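Local coordinates for protein putative aminomethyltransferase (Leptospirillum rubarum, PDB 3TTG) that probably binds folate through a domain related to the glycine cleavage T-protein, its aminomethyltransferase activity being only putative, at residues D66-S78 / F89-A101. Sequence-based numbering, arbitrary orientation.
Sequences DILKQDEKSLSYS and FDAWCGNFEDKIA
Ile67 lays CG2 against Ile100 CD1 (4.1 Å) and brings CD1 to 4.3 Å from Cys93 SG, so the segment leading into the hairpin of strands 75-81 and 87-96 packs over one face of its own sheet. Gln70 then adds a side-chain donor at the start of the ladder. With CG anti to the backbone N (chi1 -157°) and the chain extended beyond it, NE2 reaches Cys93 O at 2.9 Å, from above the carbonyl plane, and also donates to Ser74 O, while OE1 accepts from Ser76 OG at 2.6 Å. Replacing Gln70 by an alanine would probably leave Ser76 OG without this acceptor, and Cys93 O and Ser74 O without the amide donor that ties the turn to the strand. At the Asp71-Ser74 type I turn a water accepts from Asn95 N and lies within reach of Glu72 O and Ser74 O, linking the turn to strand 89-96. Leu75 CD2 abuts Trp92 CE3 at 3.6 Å. Regular pairing begins at Ser76, whose N gives Cys93 O its second bond, this one in the carbonyl plane. Tyr77 sets CD1 over a face of the Trp92 indole, the six-membered rings inclined at 49°, and its OH donates to the anti lone pair of Asp90 OD2 (2.6 Å). Ser78 continues the ladder with paired bonds to Ala91. Since Arg45 forms a salt bridge with Asp90 OD1, both carboxylate oxygens have partners, which probably fixes its rotation within this buried hairpin of the folate-binding domain.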
ATOM      1  N   ASP A  66       7.475 -15.128   2.334  1.00 25.52           N
ATOM      2  CA  ASP A  66       7.650 -16.276   3.214  1.00 27.67           C
ATOM      3  C   ASP A  66       6.607 -16.184   4.376  1.00 39.37           C
ATOM      4  O   ASP A  66       6.768 -15.337   5.287  1.00 39.95           O
ATOM      5  CB  ASP A  66       9.044 -16.295   3.790  1.00 28.97           C
ATOM      6  CG  ASP A  66       9.331 -17.570   4.542  1.00 40.44           C
ATOM      7  OD1 ASP A  66       8.352 -18.294   4.896  1.00 37.32           O
ATOM      8  OD2 ASP A  66      10.501 -17.813   4.835  1.00 48.90           O
ATOM      9  N   ILE A  67       5.530 -16.962   4.253  1.00 42.45           N
ATOM     10  CA  ILE A  67       4.393 -17.065   5.192  1.00 46.17           C
ATOM     11  C   ILE A  67       4.724 -18.031   6.347  1.00 51.69           C
ATOM     12  O   ILE A  67       4.153 -17.866   7.395  1.00 51.17           O
ATOM     13  CB  ILE A  67       3.119 -17.575   4.367  1.00 51.25           C
ATOM     14  CG1 ILE A  67       2.726 -16.592   3.272  1.00 52.48           C
ATOM     15  CG2 ILE A  67       1.892 -17.931   5.229  1.00 57.64           C
ATOM     16  CD1 ILE A  67       2.789 -15.129   3.627  1.00 58.50           C
ATOM     17  N   LEU A  68       5.568 -19.065   6.133  1.00 53.36           N
ATOM     18  CA  LEU A  68       5.917 -20.088   7.135  1.00 56.10           C
ATOM     19  C   LEU A  68       6.744 -19.532   8.283  1.00 63.57           C
ATOM     20  O   LEU A  68       6.521 -19.899   9.435  1.00 63.34           O
ATOM     21  CB  LEU A  68       6.737 -21.242   6.488  1.00 56.57           C
ATOM     22  CG  LEU A  68       6.105 -22.009   5.349  1.00 60.59           C
ATOM     23  CD1 LEU A  68       7.130 -22.996   4.737  1.00 61.68           C
ATOM     24  CD2 LEU A  68       4.855 -22.692   5.793  1.00 58.16           C
ATOM     25  N   LYS A  69       7.737 -18.707   7.959  1.00 64.42           N
ATOM     26  CA  LYS A  69       8.629 -18.116   8.961  1.00 66.87           C
ATOM     27  C   LYS A  69       7.911 -17.104   9.850  1.00 73.48           C
ATOM     28  O   LYS A  69       8.345 -16.883  10.992  1.00 73.82           O
ATOM     29  CB  LYS A  69       9.861 -17.439   8.305  1.00 69.48           C
ATOM     30  CG  LYS A  69       9.654 -16.007   7.731  1.00 80.84           C
ATOM     31  CD  LYS A  69      10.527 -14.931   8.419  1.00 93.52           C
ATOM     32  CE  LYS A  69      10.085 -14.455   9.798  1.00 99.33           C
ATOM     33  NZ  LYS A  69      10.629 -15.260  10.941  1.00103.09           N
ATOM     34  N   GLN A  70       6.858 -16.452   9.308  1.00 70.03           N
ATOM     35  CA  GLN A  70       6.103 -15.409  10.006  1.00 69.66           C
ATOM     36  C   GLN A  70       5.654 -15.847  11.411  1.00 72.26           C
ATOM     37  O   GLN A  70       5.087 -16.931  11.559  1.00 71.26           O
ATOM     38  CB  GLN A  70       4.881 -14.995   9.169  1.00 70.87           C
ATOM     39  CG  GLN A  70       4.393 -13.607   9.508  1.00 82.24           C
ATOM     40  CD  GLN A  70       3.204 -13.201   8.676  1.00 76.54           C
ATOM     41  OE1 GLN A  70       3.118 -13.477   7.481  1.00 70.42           O
ATOM     42  NE2 GLN A  70       2.242 -12.575   9.298  1.00 57.64           N
ATOM     43  N   ASP A  71       5.883 -14.983  12.430  1.00 69.64           N
ATOM     44  CA  ASP A  71       5.509 -15.255  13.844  1.00 69.44           C
ATOM     45  C   ASP A  71       3.983 -15.061  14.104  1.00 71.55           C
ATOM     46  O   ASP A  71       3.252 -14.609  13.225  1.00 71.99           O
ATOM     47  CB  ASP A  71       6.306 -14.378  14.817  1.00 72.45           C
ATOM     48  CG  ASP A  71       7.775 -14.207  14.458  1.00 93.07           C
ATOM     49  OD1 ASP A  71       8.066 -13.492  13.462  1.00 95.76           O
ATOM     50  OD2 ASP A  71       8.633 -14.788  15.164  1.00 98.93           O
ATOM     51  N   GLU A  72       3.523 -15.419  15.315  1.00 65.11           N
ATOM     52  CA  GLU A  72       2.104 -15.409  15.703  1.00 63.93           C
ATOM     53  C   GLU A  72       1.399 -14.039  15.635  1.00 62.13           C
ATOM     54  O   GLU A  72       0.284 -13.979  15.120  1.00 61.36           O
ATOM     55  CB  GLU A  72       1.882 -16.014  17.122  1.00 66.13           C
ATOM     56  CG  GLU A  72       2.706 -15.432  18.271  1.00 80.79           C
ATOM     57  CD  GLU A  72       2.369 -16.025  19.629  1.00108.17           C
ATOM     58  OE1 GLU A  72       1.475 -15.478  20.317  1.00 95.63           O
ATOM     59  OE2 GLU A  72       3.009 -17.033  20.009  1.00104.70           O
ATOM     60  N   LYS A  73       1.980 -12.959  16.170  1.00 51.43           N
ATOM     61  CA  LYS A  73       1.260 -11.661  16.126  1.00 49.79           C
ATOM     62  C   LYS A  73       1.942 -10.701  15.108  1.00 45.75           C
ATOM     63  O   LYS A  73       1.841  -9.492  15.232  1.00 43.26           O
ATOM     64  CB  LYS A  73       1.208 -11.041  17.534  1.00 54.56           C
ATOM     65  CG  LYS A  73       0.408 -11.851  18.545  1.00 76.48           C
ATOM     66  CD  LYS A  73       0.572 -11.278  19.969  1.00 86.17           C
ATOM     67  CE  LYS A  73      -0.068 -12.132  21.043  1.00 98.50           C
ATOM     68  NZ  LYS A  73       0.271 -11.640  22.407  1.00112.13           N
ATOM     69  N   SER A  74       2.574 -11.244  14.074  1.00 43.24           N
ATOM     70  CA  SER A  74       3.242 -10.447  13.086  1.00 41.26           C
ATOM     71  C   SER A  74       2.360 -10.238  11.876  1.00 39.31           C
ATOM     72  O   SER A  74       1.472 -11.055  11.531  1.00 38.71           O
ATOM     73  CB  SER A  74       4.566 -11.091  12.676  1.00 49.63           C
ATOM     74  OG  SER A  74       5.521 -10.084  12.347  1.00 67.45           O
ATOM     75  N   LEU A  75       2.666  -9.153  11.168  1.00 32.40           N
ATOM     76  CA  LEU A  75       2.036  -8.851   9.916  1.00 32.25           C
ATOM     77  C   LEU A  75       3.105  -8.897   8.828  1.00 35.20           C
ATOM     78  O   LEU A  75       4.192  -8.387   9.042  1.00 34.02           O
ATOM     79  CB  LEU A  75       1.427  -7.469   9.974  1.00 32.26           C
ATOM     80  CG  LEU A  75       0.495  -7.091   8.844  1.00 35.38           C
ATOM     81  CD1 LEU A  75      -0.803  -7.739   9.002  1.00 35.22           C
ATOM     82  CD2 LEU A  75       0.300  -5.601   8.841  1.00 36.85           C
ATOM     83  N   SER A  76       2.776  -9.405   7.663  1.00 29.31           N
ATOM     84  CA  SER A  76       3.714  -9.353   6.536  1.00 30.06           C
ATOM     85  C   SER A  76       2.992  -8.873   5.291  1.00 29.69           C
ATOM     86  O   SER A  76       1.756  -8.862   5.252  1.00 29.47           O
ATOM     87  CB  SER A  76       4.325 -10.729   6.316  1.00 34.82           C
ATOM     88  OG  SER A  76       3.288 -11.503   5.771  1.00 47.32           O
ATOM     89  N   TYR A  77       3.743  -8.244   4.392  1.00 25.78           N
ATOM     90  CA  TYR A  77       3.261  -7.809   3.121  1.00 26.76           C
ATOM     91  C   TYR A  77       3.636  -8.878   2.099  1.00 27.87           C
ATOM     92  O   TYR A  77       4.724  -9.469   2.185  1.00 24.80           O
ATOM     93  CB  TYR A  77       3.934  -6.521   2.755  1.00 27.71           C
ATOM     94  CG  TYR A  77       3.359  -5.858   1.546  1.00 26.35           C
ATOM     95  CD1 TYR A  77       2.077  -5.350   1.559  1.00 26.56           C
ATOM     96  CD2 TYR A  77       4.145  -5.609   0.435  1.00 27.35           C
ATOM     97  CE1 TYR A  77       1.573  -4.644   0.484  1.00 27.86           C
ATOM     98  CE2 TYR A  77       3.652  -4.912  -0.652  1.00 28.49           C
ATOM     99  CZ  TYR A  77       2.356  -4.451  -0.641  1.00 31.16           C
ATOM    100  OH  TYR A  77       1.903  -3.744  -1.725  1.00 33.23           O
ATOM    101  N   SER A  78       2.773  -9.118   1.179  1.00 23.61           N
ATOM    102  CA  SER A  78       3.058 -10.050   0.078  1.00 23.48           C
ATOM    103  C   SER A  78       2.428  -9.612  -1.199  1.00 30.37           C
ATOM    104  O   SER A  78       1.368  -8.979  -1.199  1.00 30.57           O
ATOM    105  CB  SER A  78       2.513 -11.441   0.393  1.00 29.24           C
ATOM    106  OG  SER A  78       2.995 -12.420  -0.524  1.00 29.98           O
ATOM    107  N   PHE A  89      -2.008  -9.122  -7.324  1.00 28.34           N
ATOM    108  CA  PHE A  89      -2.527  -8.516  -6.081  1.00 26.60           C
ATOM    109  C   PHE A  89      -1.414  -8.286  -5.083  1.00 29.34           C
ATOM    110  O   PHE A  89      -0.371  -8.903  -5.156  1.00 29.81           O
ATOM    111  CB  PHE A  89      -3.582  -9.472  -5.413  1.00 28.57           C
ATOM    112  CG  PHE A  89      -4.689  -9.950  -6.315  1.00 30.86           C
ATOM    113  CD1 PHE A  89      -5.785  -9.131  -6.589  1.00 31.93           C
ATOM    114  CD2 PHE A  89      -4.602 -11.177  -6.962  1.00 32.25           C
ATOM    115  CE1 PHE A  89      -6.737  -9.502  -7.522  1.00 33.32           C
ATOM    116  CE2 PHE A  89      -5.603 -11.582  -7.872  1.00 34.21           C
ATOM    117  CZ  PHE A  89      -6.625 -10.720  -8.192  1.00 33.77           C
ATOM    118  N   ASP A  90      -1.672  -7.435  -4.095  1.00 27.50           N
ATOM    119  CA  ASP A  90      -0.868  -7.346  -2.907  1.00 28.62           C
ATOM    120  C   ASP A  90      -1.813  -7.766  -1.761  1.00 31.97           C
ATOM    121  O   ASP A  90      -3.002  -7.860  -1.967  1.00 33.38           O
ATOM    122  CB  ASP A  90      -0.200  -5.976  -2.696  1.00 29.42           C
ATOM    123  CG  ASP A  90      -1.143  -4.828  -2.354  1.00 36.19           C
ATOM    124  OD1 ASP A  90      -2.340  -5.048  -2.327  1.00 39.72           O
ATOM    125  OD2 ASP A  90      -0.661  -3.761  -1.991  1.00 33.04           O
ATOM    126  N   ALA A  91      -1.293  -8.148  -0.631  1.00 29.23           N
ATOM    127  CA  ALA A  91      -2.101  -8.432   0.562  1.00 29.85           C
ATOM    128  C   ALA A  91      -1.291  -8.206   1.837  1.00 31.31           C
ATOM    129  O   ALA A  91      -0.101  -8.512   1.862  1.00 29.00           O
ATOM    130  CB  ALA A  91      -2.608  -9.877   0.531  1.00 31.91           C
ATOM    131  N   TRP A  92      -1.970  -7.851   2.909  1.00 29.72           N
ATOM    132  CA  TRP A  92      -1.450  -7.886   4.265  1.00 27.98           C
ATOM    133  C   TRP A  92      -1.815  -9.254   4.769  1.00 31.15           C
ATOM    134  O   TRP A  92      -2.958  -9.710   4.548  1.00 30.07           O
ATOM    135  CB  TRP A  92      -1.999  -6.757   5.148  1.00 25.84           C
ATOM    136  CG  TRP A  92      -1.585  -5.415   4.668  1.00 26.23           C
ATOM    137  CD1 TRP A  92      -2.338  -4.523   3.970  1.00 28.66           C
ATOM    138  CD2 TRP A  92      -0.241  -4.895   4.666  1.00 26.36           C
ATOM    139  NE1 TRP A  92      -1.557  -3.469   3.550  1.00 27.53           N
ATOM    140  CE2 TRP A  92      -0.276  -3.654   3.998  1.00 29.80           C
ATOM    141  CE3 TRP A  92       0.958  -5.307   5.269  1.00 28.04           C
ATOM    142  CZ2 TRP A  92       0.852  -2.835   3.877  1.00 31.31           C
ATOM    143  CZ3 TRP A  92       2.099  -4.526   5.090  1.00 30.16           C
ATOM    144  CH2 TRP A  92       2.026  -3.277   4.439  1.00 30.78           C
ATOM    145  N   CYS A  93      -0.870  -9.922   5.430  0.60 26.57           N
ATOM    146  CA  CYS A  93      -1.014 -11.299   5.884  0.60 27.32           C
ATOM    147  C   CYS A  93      -0.745 -11.398   7.382  0.60 34.22           C
ATOM    148  O   CYS A  93       0.329 -11.006   7.845  0.60 31.60           O
ATOM    149  CB  CYS A  93      -0.081 -12.231   5.106  0.60 27.15           C
ATOM    150  SG  CYS A  93      -0.023 -11.941   3.315  0.60 30.02           S
ATOM    151  N   GLY A  94      -1.687 -11.996   8.100  1.00 32.92           N
ATOM    152  CA  GLY A  94      -1.594 -12.233   9.532  1.00 34.61           C
ATOM    153  C   GLY A  94      -1.948 -13.653   9.906  1.00 42.02           C
ATOM    154  O   GLY A  94      -2.580 -14.350   9.137  1.00 36.96           O
ATOM    155  N   ASN A  95      -1.584 -14.084  11.101  1.00 50.34           N
ATOM    156  CA  ASN A  95      -1.927 -15.406  11.648  1.00 54.85           C
ATOM    157  C   ASN A  95      -2.723 -15.242  12.920  1.00 66.51           C
ATOM    158  O   ASN A  95      -2.352 -14.427  13.757  1.00 68.84           O
ATOM    159  CB  ASN A  95      -0.671 -16.213  11.983  1.00 63.30           C
ATOM    160  CG  ASN A  95       0.293 -16.351  10.850  1.00 95.93           C
ATOM    161  OD1 ASN A  95       0.302 -17.353  10.131  1.00 97.04           O
ATOM    162  ND2 ASN A  95       1.128 -15.347  10.668  1.00 90.75           N
ATOM    163  N   PHE A  96      -3.756 -16.043  13.118  1.00 66.84           N
ATOM    164  CA  PHE A  96      -4.504 -16.014  14.365  1.00 69.04           C
ATOM    165  C   PHE A  96      -5.097 -17.350  14.555  1.00 72.48           C
ATOM    166  O   PHE A  96      -5.735 -17.842  13.625  1.00 71.62           O
ATOM    167  CB  PHE A  96      -5.582 -14.914  14.394  1.00 71.63           C
ATOM    168  CG  PHE A  96      -5.965 -14.594  15.819  1.00 75.42           C
ATOM    169  CD1 PHE A  96      -5.182 -13.741  16.588  1.00 79.23           C
ATOM    170  CD2 PHE A  96      -7.020 -15.246  16.433  1.00 78.42           C
ATOM    171  CE1 PHE A  96      -5.468 -13.529  17.933  1.00 80.99           C
ATOM    172  CE2 PHE A  96      -7.312 -15.020  17.777  1.00 82.37           C
ATOM    173  CZ  PHE A  96      -6.537 -14.164  18.516  1.00 80.47           C
ATOM    174  N   GLU A  97      -4.879 -17.968  15.746  1.00 69.95           N
ATOM    175  CA  GLU A  97      -5.336 -19.316  16.034  1.00 69.93           C
ATOM    176  C   GLU A  97      -4.794 -20.243  14.905  1.00 66.65           C
ATOM    177  O   GLU A  97      -3.628 -20.101  14.518  1.00 65.92           O
ATOM    178  CB  GLU A  97      -6.892 -19.371  16.178  1.00 72.47           C
ATOM    179  CG  GLU A  97      -7.462 -18.811  17.468  1.00 91.64           C
ATOM    180  CD  GLU A  97      -8.932 -19.156  17.647  1.00108.61           C
ATOM    181  OE1 GLU A  97      -9.788 -18.444  17.068  1.00 93.39           O
ATOM    182  OE2 GLU A  97      -9.223 -20.178  18.312  1.00 98.48           O
ATOM    183  N   ASP A  98      -5.665 -21.063  14.307  1.00 58.02           N
ATOM    184  CA  ASP A  98      -5.357 -21.977  13.220  1.00 56.28           C
ATOM    185  C   ASP A  98      -5.855 -21.379  11.886  1.00 50.40           C
ATOM    186  O   ASP A  98      -6.393 -22.106  11.063  1.00 47.43           O
ATOM    187  CB  ASP A  98      -6.056 -23.331  13.512  1.00 60.61           C
ATOM    188  CG  ASP A  98      -5.563 -23.984  14.792  1.00 81.06           C
ATOM    189  OD1 ASP A  98      -4.349 -24.309  14.864  1.00 82.75           O
ATOM    190  OD2 ASP A  98      -6.389 -24.165  15.725  1.00 88.21           O
ATOM    191  N   LYS A  99      -5.749 -20.057  11.712  1.00 45.21           N
ATOM    192  CA  LYS A  99      -6.180 -19.375  10.486  1.00 44.72           C
ATOM    193  C   LYS A  99      -5.128 -18.409   9.968  1.00 42.00           C
ATOM    194  O   LYS A  99      -4.406 -17.800  10.746  1.00 40.39           O
ATOM    195  CB  LYS A  99      -7.491 -18.595  10.695  1.00 47.85           C
ATOM    196  CG  LYS A  99      -8.713 -19.468  10.736  1.00 64.76           C
ATOM    197  CD  LYS A  99     -10.017 -18.651  10.681  1.00 75.60           C
ATOM    198  CE  LYS A  99     -10.612 -18.328  12.038  1.00 79.33           C
ATOM    199  NZ  LYS A  99     -11.654 -19.310  12.424  1.00 91.86           N
ATOM    200  N   ILE A 100      -5.072 -18.238   8.628  1.00 35.50           N
ATOM    201  CA  ILE A 100      -4.243 -17.209   7.988  1.00 34.49           C
ATOM    202  C   ILE A 100      -5.227 -16.137   7.532  1.00 33.75           C
ATOM    203  O   ILE A 100      -6.238 -16.482   6.923  1.00 32.76           O
ATOM    204  CB  ILE A 100      -3.335 -17.751   6.840  1.00 38.50           C
ATOM    205  CG1 ILE A 100      -2.301 -18.766   7.411  1.00 42.09           C
ATOM    206  CG2 ILE A 100      -2.572 -16.592   6.181  1.00 37.22           C
ATOM    207  CD1 ILE A 100      -1.584 -19.725   6.338  1.00 47.81           C
ATOM    208  N   ALA A 101      -5.032 -14.869   7.938  1.00 30.18           N
ATOM    209  CA  ALA A 101      -5.893 -13.739   7.510  1.00 30.96           C
ATOM    210  C   ALA A 101      -5.225 -13.000   6.369  1.00 34.14           C
ATOM    211  O   ALA A 101      -4.062 -12.694   6.480  1.00 33.28           O
ATOM    212  CB  ALA A 101      -6.127 -12.792   8.675  1.00 33.20           C
TER
HETATM  213  O   HOH W   1      -0.032 -12.824  12.950  1.00 46.82           O